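PDB 2F1L: 16S rRNA processing protein from Pseudomonas aeruginosa, which probably acts as an accessory factor in the last step of 30S ribosomal subunit assembly and is needed for efficient processing of 16S rRNA. Local coordinates for residues Gln64-Val68 against Ala79-Gly83; Leu45-Leu49 against Leu72-Leu77; Gly166-Leu170 against Arg180-Asp184. All coordinates share one frame; numbering follows the deposited sequence.

Contact 1. Residues Gln64-Val68 against Ala79-Gly83; sequences QAELV and AKLKG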
loop_
_atom_site.group_PDB
_atom_site.type_symbol
_atom_site.label_atom_id
_atom_site.label_comp_id
_atom_site.label_asym_id
_atom_site.label_seq_id
_atom_site.Cartn_x
_atom_site.Cartn_y
_atom_site.Cartn_z
ATOM N N GLN A 64 27.504 -8.243 6.264
ATOM C CA GLN A 64 26.708 -9.454 6.043
ATOM C C GLN A 64 26.119 -9.945 7.327
ATOM O O GLN A 64 26.786 -9.913 8.335
ATOM C CB GLN A 64 27.588 -10.575 5.493
ATOM C CG GLN A 64 28.179 -10.288 4.127
ATOM C CD GLN A 64 27.104 -9.970 3.090
ATOM O OE1 GLN A 64 26.015 -10.572 3.099
ATOM N NE2 GLN A 64 27.390 -9.007 2.208
ATOM N N ALA A 65 24.875 -10.415 7.291
ATOM C CA ALA A 65 24.232 -10.973 8.472
ATOM C C ALA A 65 23.332 -12.145 8.105
ATOM O O ALA A 65 22.836 -12.217 6.982
ATOM C CB ALA A 65 23.450 -9.921 9.164
ATOM N N GLU A 66 23.158 -13.070 9.055
ATOM C CA GLU A 66 22.294 -14.252 8.891
ATOM C C GLU A 66 21.101 -14.202 9.819
ATOM O O GLU A 66 21.258 -14.095 11.033
ATOM C CB GLU A 66 23.051 -15.544 9.187
ATOM C CG GLU A 66 24.178 -15.774 8.208
ATOM C CD GLU A 66 24.404 -17.240 7.868
ATOM O OE1 GLU A 66 23.610 -17.844 7.079
ATOM O OE2 GLU A 66 25.403 -17.757 8.391
ATOM N N LEU A 67 19.922 -14.321 9.235
ATOM C CA LEU A 67 18.655 -14.345 9.953
ATOM C C LEU A 67 18.437 -15.736 10.494
ATOM O O LEU A 67 18.309 -16.691 9.732
ATOM C CB LEU A 67 17.515 -14.019 8.976
ATOM C CG LEU A 67 16.107 -14.067 9.574
ATOM C CD1 LEU A 67 15.959 -12.965 10.554
ATOM C CD2 LEU A 67 15.032 -13.943 8.505
ATOM N N VAL A 68 18.378 -15.856 11.811
ATOM C CA VAL A 68 18.078 -17.127 12.455
ATOM C C VAL A 68 16.588 -17.342 12.441
ATOM O O VAL A 68 16.137 -18.337 11.989
ATOM C CB VAL A 68 18.546 -17.149 13.905
ATOM C CG1 VAL A 68 18.089 -18.453 14.592
ATOM C CG2 VAL A 68 20.069 -16.999 13.943
ATOM N N ALA A 79 13.655 -9.602 14.615
ATOM C CA ALA A 79 14.533 -10.509 13.920
ATOM C C ALA A 79 15.702 -10.864 14.822
ATOM O O ALA A 79 16.237 -9.986 15.487
ATOM C CB ALA A 79 15.039 -9.844 12.689
ATOM N N LYS A 80 16.052 -12.151 14.845
ATOM C CA LYS A 80 17.197 -12.657 15.570
ATOM C C LYS A 80 18.274 -12.963 14.549
ATOM O O LYS A 80 18.071 -13.793 13.669
ATOM C CB LYS A 80 16.826 -13.921 16.367
ATOM C CG LYS A 80 17.962 -14.537 17.241
ATOM C CD LYS A 80 18.271 -13.694 18.496
ATOM C CE LYS A 80 19.469 -14.225 19.333
ATOM N NZ LYS A 80 20.624 -14.510 18.458
ATOM N N LEU A 81 19.411 -12.278 14.665
ATOM C CA LEU A 81 20.559 -12.495 13.777
ATOM C C LEU A 81 21.621 -13.353 14.464
ATOM O O LEU A 81 21.827 -13.272 15.682
ATOM C CB LEU A 81 21.163 -11.170 13.335
ATOM C CG LEU A 81 20.167 -10.131 12.807
ATOM C CD1 LEU A 81 20.927 -8.908 12.398
ATOM C CD2 LEU A 81 19.361 -10.668 11.652
ATOM N N LYS A 82 22.308 -14.171 13.665
ATOM C CA LYS A 82 23.217 -15.160 14.216
ATOM C C LYS A 82 24.328 -14.429 14.921
ATOM O O LYS A 82 24.881 -13.490 14.383
ATOM C CB LYS A 82 23.774 -16.099 13.140
ATOM C CG LYS A 82 24.572 -17.236 13.736
ATOM C CD LYS A 82 24.923 -18.311 12.735
ATOM C CE LYS A 82 25.833 -19.312 13.393
ATOM N NZ LYS A 82 26.648 -20.033 12.383
ATOM N N GLY A 83 24.603 -14.841 16.152
ATOM C CA GLY A 83 25.689 -14.272 16.948
ATOM C C GLY A 83 25.470 -12.867 17.484
ATOM O O GLY A 83 26.413 -12.245 17.972
HETATM O O HOH W 1 24.569 -12.671 11.542
#

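Contact 2. Residues Leu45-Leu49 against Leu72-Leu77; sequences LDNLL and LHGKVL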
loop_
_atom_site.group_PDB
_atom_site.type_symbol
_atom_site.label_atom_id
_atom_site.label_comp_id
_atom_site.label_asym_id
_atom_site.label_seq_id
_atom_site.Cartn_x
_atom_site.Cartn_y
_atom_site.Cartn_z
ATOM N N LEU A 45 3.978 -8.712 3.848
ATOM C CA LEU A 45 4.878 -8.130 4.832
ATOM C C LEU A 45 5.904 -9.127 5.394
ATOM O O LEU A 45 7.046 -8.749 5.686
ATOM C CB LEU A 45 4.099 -7.521 5.986
ATOM C CG LEU A 45 4.825 -6.500 6.875
ATOM C CD1 LEU A 45 5.264 -5.318 6.086
ATOM C CD2 LEU A 45 3.883 -6.050 7.978
ATOM N N ASP A 46 5.513 -10.388 5.565
ATOM C CA ASP A 46 6.361 -11.306 6.338
ATOM C C ASP A 46 7.380 -12.016 5.482
ATOM O O ASP A 46 8.138 -12.812 5.960
ATOM C CB ASP A 46 5.525 -12.322 7.131
ATOM C CG ASP A 46 4.833 -13.316 6.261
ATOM O OD1 ASP A 46 5.006 -13.232 5.030
ATOM O OD2 ASP A 46 4.086 -14.158 6.812
ATOM N N ASN A 47 7.393 -11.682 4.212
ATOM C CA ASN A 47 8.214 -12.316 3.248
ATOM C C ASN A 47 9.680 -12.038 3.468
ATOM O O ASN A 47 10.523 -12.838 3.138
ATOM C CB ASN A 47 7.784 -11.826 1.877
ATOM C CG ASN A 47 8.482 -12.550 0.776
ATOM O OD1 ASN A 47 8.441 -13.762 0.738
ATOM N ND2 ASN A 47 9.163 -11.817 -0.112
ATOM N N LEU A 48 9.979 -10.891 4.052
ATOM C CA LEU A 48 11.322 -10.608 4.522
ATOM C C LEU A 48 11.948 -11.775 5.299
ATOM O O LEU A 48 13.134 -12.018 5.188
ATOM C CB LEU A 48 11.292 -9.351 5.388
ATOM C CG LEU A 48 12.614 -8.909 6.023
ATOM C CD1 LEU A 48 13.607 -8.671 4.952
ATOM C CD2 LEU A 48 12.452 -7.669 6.776
ATOM N N LEU A 49 11.161 -12.492 6.085
ATOM C CA LEU A 49 11.677 -13.590 6.961
ATOM C C LEU A 49 12.114 -14.811 6.155
ATOM O O LEU A 49 12.775 -15.710 6.675
ATOM C CB LEU A 49 10.633 -14.006 8.008
ATOM C CG LEU A 49 10.158 -12.879 8.968
ATOM C CD1 LEU A 49 9.071 -13.346 9.940
ATOM C CD2 LEU A 49 11.339 -12.282 9.744
ATOM N N LEU A 72 6.442 -11.091 13.105
ATOM C CA LEU A 72 5.774 -9.811 13.142
ATOM C C LEU A 72 5.240 -9.519 14.561
ATOM O O LEU A 72 4.769 -10.403 15.265
ATOM C CB LEU A 72 4.572 -9.806 12.207
ATOM C CG LEU A 72 4.651 -10.114 10.720
ATOM C CD1 LEU A 72 3.290 -9.829 10.091
ATOM C CD2 LEU A 72 5.686 -9.293 10.054
ATOM N N HIS A 73 5.325 -8.259 14.935
ATOM C CA HIS A 73 4.622 -7.700 16.066
ATOM C C HIS A 73 3.804 -6.515 15.523
ATOM O O HIS A 73 4.309 -5.431 15.346
ATOM C CB HIS A 73 5.613 -7.230 17.126
ATOM C CG HIS A 73 6.345 -8.340 17.815
ATOM N ND1 HIS A 73 5.766 -9.118 18.805
ATOM C CD2 HIS A 73 7.630 -8.765 17.707
ATOM C CE1 HIS A 73 6.656 -9.990 19.260
ATOM N NE2 HIS A 73 7.796 -9.802 18.611
ATOM N N GLY A 74 2.546 -6.738 15.199
ATOM C CA GLY A 74 1.754 -5.723 14.538
ATOM C C GLY A 74 2.218 -5.635 13.111
ATOM O O GLY A 74 2.160 -6.632 12.369
ATOM N N LYS A 75 2.745 -4.473 12.749
ATOM C CA LYS A 75 3.238 -4.280 11.395
ATOM C C LYS A 75 4.751 -4.077 11.359
ATOM O O LYS A 75 5.291 -3.816 10.328
ATOM C CB LYS A 75 2.511 -3.121 10.741
ATOM C CG LYS A 75 0.999 -3.360 10.552
ATOM C CD LYS A 75 0.717 -4.271 9.390
ATOM C CE LYS A 75 0.742 -3.536 8.055
ATOM N NZ LYS A 75 -0.333 -2.474 8.023
ATOM N N VAL A 76 5.447 -4.219 12.476
ATOM C CA VAL A 76 6.910 -4.297 12.421
ATOM C C VAL A 76 7.354 -5.701 12.695
ATOM O O VAL A 76 6.566 -6.512 13.194
ATOM C CB VAL A 76 7.589 -3.439 13.477
ATOM C CG1 VAL A 76 7.283 -1.941 13.233
ATOM C CG2 VAL A 76 7.172 -3.880 14.906
ATOM N N LEU A 77 8.627 -5.982 12.429
ATOM C CA LEU A 77 9.157 -7.290 12.672
ATOM C C LEU A 77 10.212 -7.258 13.760
ATOM O O LEU A 77 10.888 -6.247 13.924
ATOM C CB LEU A 77 9.814 -7.821 11.427
ATOM C CG LEU A 77 8.903 -8.431 10.376
ATOM C CD1 LEU A 77 8.179 -7.328 9.654
ATOM C CD2 LEU A 77 9.738 -9.230 9.353
#

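Contact 3. Residues Gly166-Leu170 against Arg180-Asp184; sequences GQCVL and RVDWD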
loop_
_atom_site.group_PDB
_atom_site.type_symbol
_atom_site.label_atom_id
_atom_site.label_comp_id
_atom_site.label_asym_id
_atom_site.label_seq_id
_atom_site.Cartn_x
_atom_site.Cartn_y
_atom_site.Cartn_z
ATOM N N GLY A 166 2.202 -5.062 0.857
ATOM C CA GLY A 166 2.581 -5.494 2.202
ATOM C C GLY A 166 1.990 -4.665 3.338
ATOM O O GLY A 166 1.915 -5.142 4.467
ATOM N N GLN A 167 1.585 -3.424 3.064
ATOM C CA GLN A 167 0.879 -2.680 4.063
ATOM C C GLN A 167 -0.425 -3.380 4.383
ATOM O O GLN A 167 -0.994 -3.207 5.503
ATOM C CB GLN A 167 0.608 -1.244 3.578
ATOM C CG GLN A 167 -0.004 -0.353 4.651
ATOM C CD GLN A 167 -0.113 1.111 4.270
ATOM O OE1 GLN A 167 -0.686 1.884 5.027
ATOM N NE2 GLN A 167 0.440 1.506 3.126
ATOM N N CYS A 168 -0.908 -4.145 3.393
ATOM C CA CYS A 168 -2.177 -4.856 3.489
ATOM C C CYS A 168 -2.042 -6.376 3.700
ATOM O O CYS A 168 -2.632 -6.964 4.637
ATOM C CB CYS A 168 -3.010 -4.616 2.243
ATOM S SG CYS A 168 -4.609 -5.471 2.342
ATOM N N VAL A 169 -1.290 -7.020 2.814
ATOM C CA VAL A 169 -1.151 -8.486 2.864
ATOM C C VAL A 169 -0.028 -8.818 3.807
ATOM O O VAL A 169 1.124 -8.519 3.521
ATOM C CB VAL A 169 -0.848 -9.096 1.474
ATOM C CG1 VAL A 169 -0.651 -10.636 1.593
ATOM C CG2 VAL A 169 -1.970 -8.792 0.534
ATOM N N LEU A 170 -0.337 -9.447 4.924
ATOM C CA LEU A 170 0.724 -9.742 5.903
ATOM C C LEU A 170 1.379 -11.114 5.685
ATOM O O LEU A 170 2.593 -11.265 5.879
ATOM C CB LEU A 170 0.157 -9.676 7.329
ATOM C CG LEU A 170 -0.608 -8.396 7.664
ATOM C CD1 LEU A 170 -0.897 -8.328 9.106
ATOM C CD2 LEU A 170 0.203 -7.189 7.241
ATOM N N ARG A 180 -3.585 -13.603 5.726
ATOM C CA ARG A 180 -3.796 -12.682 6.820
ATOM C C ARG A 180 -3.526 -11.286 6.279
ATOM O O ARG A 180 -2.487 -11.063 5.637
ATOM C CB ARG A 180 -2.890 -13.001 7.955
ATOM C CG ARG A 180 -2.839 -11.968 9.027
ATOM C CD ARG A 180 -4.034 -12.001 9.934
ATOM N NE ARG A 180 -3.933 -13.092 10.888
ATOM C CZ ARG A 180 -4.892 -13.456 11.739
ATOM N NH1 ARG A 180 -6.030 -12.796 11.793
ATOM N NH2 ARG A 180 -4.700 -14.490 12.551
ATOM N N VAL A 181 -4.474 -10.369 6.558
ATOM C CA VAL A 181 -4.439 -9.001 6.069
ATOM C C VAL A 181 -4.677 -8.025 7.170
ATOM O O VAL A 181 -5.223 -8.372 8.223
ATOM C CB VAL A 181 -5.465 -8.715 4.968
ATOM C CG1 VAL A 181 -5.241 -9.685 3.806
ATOM C CG2 VAL A 181 -6.876 -8.819 5.503
ATOM N N ASP A 182 -4.188 -6.807 6.935
ATOM C CA ASP A 182 -4.484 -5.691 7.788
ATOM C C ASP A 182 -5.349 -4.792 6.971
ATOM O O ASP A 182 -4.906 -4.241 5.962
ATOM C CB ASP A 182 -3.214 -4.966 8.226
ATOM C CG ASP A 182 -3.491 -3.865 9.217
ATOM O OD1 ASP A 182 -4.506 -3.922 9.944
ATOM O OD2 ASP A 182 -2.643 -2.970 9.316
ATOM N N TRP A 183 -6.600 -4.719 7.375
ATOM C CA TRP A 183 -7.633 -4.008 6.640
ATOM C C TRP A 183 -8.799 -3.715 7.572
ATOM O O TRP A 183 -9.163 -4.537 8.393
ATOM C CB TRP A 183 -8.121 -4.815 5.427
ATOM C CG TRP A 183 -8.849 -3.951 4.435
ATOM C CD1 TRP A 183 -10.181 -3.915 4.209
ATOM C CD2 TRP A 183 -8.268 -2.955 3.584
ATOM N NE1 TRP A 183 -10.466 -2.983 3.251
ATOM C CE2 TRP A 183 -9.305 -2.370 2.868
ATOM C CE3 TRP A 183 -6.956 -2.518 3.355
ATOM C CZ2 TRP A 183 -9.089 -1.382 1.937
ATOM C CZ3 TRP A 183 -6.739 -1.555 2.438
ATOM C CH2 TRP A 183 -7.801 -0.989 1.724
ATOM N N ASP A 184 -9.367 -2.525 7.435
ATOM C CA ASP A 184 -10.494 -2.115 8.240
ATOM C C ASP A 184 -11.760 -2.636 7.545
ATOM O O ASP A 184 -12.067 -2.277 6.401
ATOM C CB ASP A 184 -10.465 -0.600 8.345
ATOM C CG ASP A 184 -11.649 -0.044 9.041
ATOM O OD1 ASP A 184 -12.608 -0.804 9.307
ATOM O OD2 ASP A 184 -11.624 1.176 9.301
#

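Contact 1. Residues Gln64-Val68 against Ala79-Gly83
The carbonyl oxygen of Glu66 is gripped from strand 79-81 and its continuation by two groups: Lys82 N donates a hydrogen bond to it over 2.8 Å, with 156° at the hydrogen, and Leu81 CA brings a CA-H...O contact of 3.3 Å to the same Glu66 O. A second backbone bond of equal length, 2.8 Å, runs from Val68 N to Lys80 O. Between these bonds Leu67 and Leu81 form an antiparallel non-hydrogen-bonded pair, their CA atoms 4.7 Å apart. Where the strands diverge toward the open end, a water continues the ladder, accepting from Glu66 N and donating to Lys82 O. This is the open-end half of the beta hairpin of strands 61-73 and 76-81 in the RimM N-terminal domain, whose curled antiparallel sheet continues through strand 53-58 on one flank and strand 35-40 on the other. Leu67 and Leu81 share one face of that sheet, and both side chains touch Trp54. With CG anti to the backbone N (chi1 177°), the end of Leu67 leans over to the partner strand, CD1 resting 3.9 Å from Ala79 CB and 4.2 Å from Leu81 CD2. Further along the same face, Leu81 CD1 meets Ala65 CB. Val68 extends the apolar contact at the exposed side: its CG2 packs 3.9 Å from Lys82 CB. Lys82 then runs out extended beyond CG, and its NZ remains 4.8 Å from Glu66 OE2; the charged atoms are not in contact, and any attraction between them is probably weak. Lys80 NZ turns back to a weak bond with Leu81 O, while its main partner is Asp85, in a salt bridge.

Contact 2. Residues Leu45-Leu49 against Leu72-Leu77
Leu45 lays its CD2 methyl over the turn that joins strands 61-73 and 76-81, 3.5 Å from Lys75 O and 3.9 Å from Lys75 CD. The turn is the type II' beta turn from His73 to Val76 that closes the hairpin of the RimM N-terminal domain, with Gly74 at its positive-phi corner; His73 N donates to Val76 O over 2.8 Å, and the return bond from Val76 N to His73 O is weak. Against this end of the hairpin packs the connection between strands 35-40 and 53-58, which winds into a 3-10 segment at Asn47-Leu49 and has Leu49 N bonded to Asp46 O. No hydrogen bond crosses the contact, which is largely apolar and carried by leucine side chains. The side chains of Leu45 and Lys75 cross at about a right angle, and Leu45 CD2 also reaches Leu72 CD2. That same Leu72 methyl meets Asp46 CB, whereas the Asp46 carboxylate turns elsewhere, its OD2 bonded to Ser171 OG. The Lys75 chain curls, passing CD and CE by Leu45 and taking NZ to a salt bridge with Asp182 of the PRC-barrel domain, while Phe187 of the second subunit packs on the same lysine. Deeper in, Leu77 points its side chain at the 3-10 segment and receives three leucines: its CD1 approaches Leu45 CG, while its CD2 takes the other two. Leu48 reaches Leu77 obliquely, with its own CD2 at 4.1 Å from Leu77 CD2. Leu49, whose CG sits beside the backbone N (chi1 -59°), comes tip to tip with Leu77, and the two CD2 methyls, Leu49 CD2 and Leu77 CD2, stand 3.5 Å apart.

Contact 3. Residues Gly166-Leu170 against Arg180-Asp184
Asp182 N gives its hydrogen to Cys168 O over 2.8 Å, with 162° at the hydrogen. The same Cys168 O also receives a CA-H...O contact from Val181 CA at 3.1 Å. Two residues on, Leu170 N donates to Arg180 O, again over 2.8 Å. The two bonds flank the antiparallel non-hydrogen-bonded pair Val169-Val181, at the open end of the hairpin of strands 169-173 and 178-181 in the PRC-barrel domain; strand 122-125 lies beyond, with Ile124 bonded to Val181. Neighbouring groups complete the polar network: Lys75 NZ, the partner that satisfies Asp182 OD2, also bonds Gln167 O, while Arg180 NH1 is held by Asp125 O. Leu170 CD1 lies obliquely across the aliphatic parts of both neighbours, 4.1 Å from Arg180 CG and 4.2 Å from Asp182 CB. On the side of the sheet bearing Val181, Cys168 SG, anti to its own N at chi1 -179°, makes an oblique sulfur-aromatic contact with Trp183, 3.9 Å from CE3 of that ring. Gln167 of the second subunit packs on Trp183.

How the contacts relate
From the N terminus, the chain first lays down residues 45-49, against which residues 72-77 later pack to close contact 2. Within that loop residues 64-68 pass, and they pair only later with 79-83, so contacts 1 and 2 cross: one spans the open part of hairpin 61-81, the other packs on its turn. They meet where Leu67 CD2 packs on Leu49 O. Contact 3 follows in series, closing a short hairpin in the PRC-barrel domain, with no touch to contact 1. Contact 2 lies at the junction of the two domains, joined to contact 3 through Lys75 and through backbone bonds from Leu45 and Asp46 to strand 169-173; both contacts also touch the second subunit.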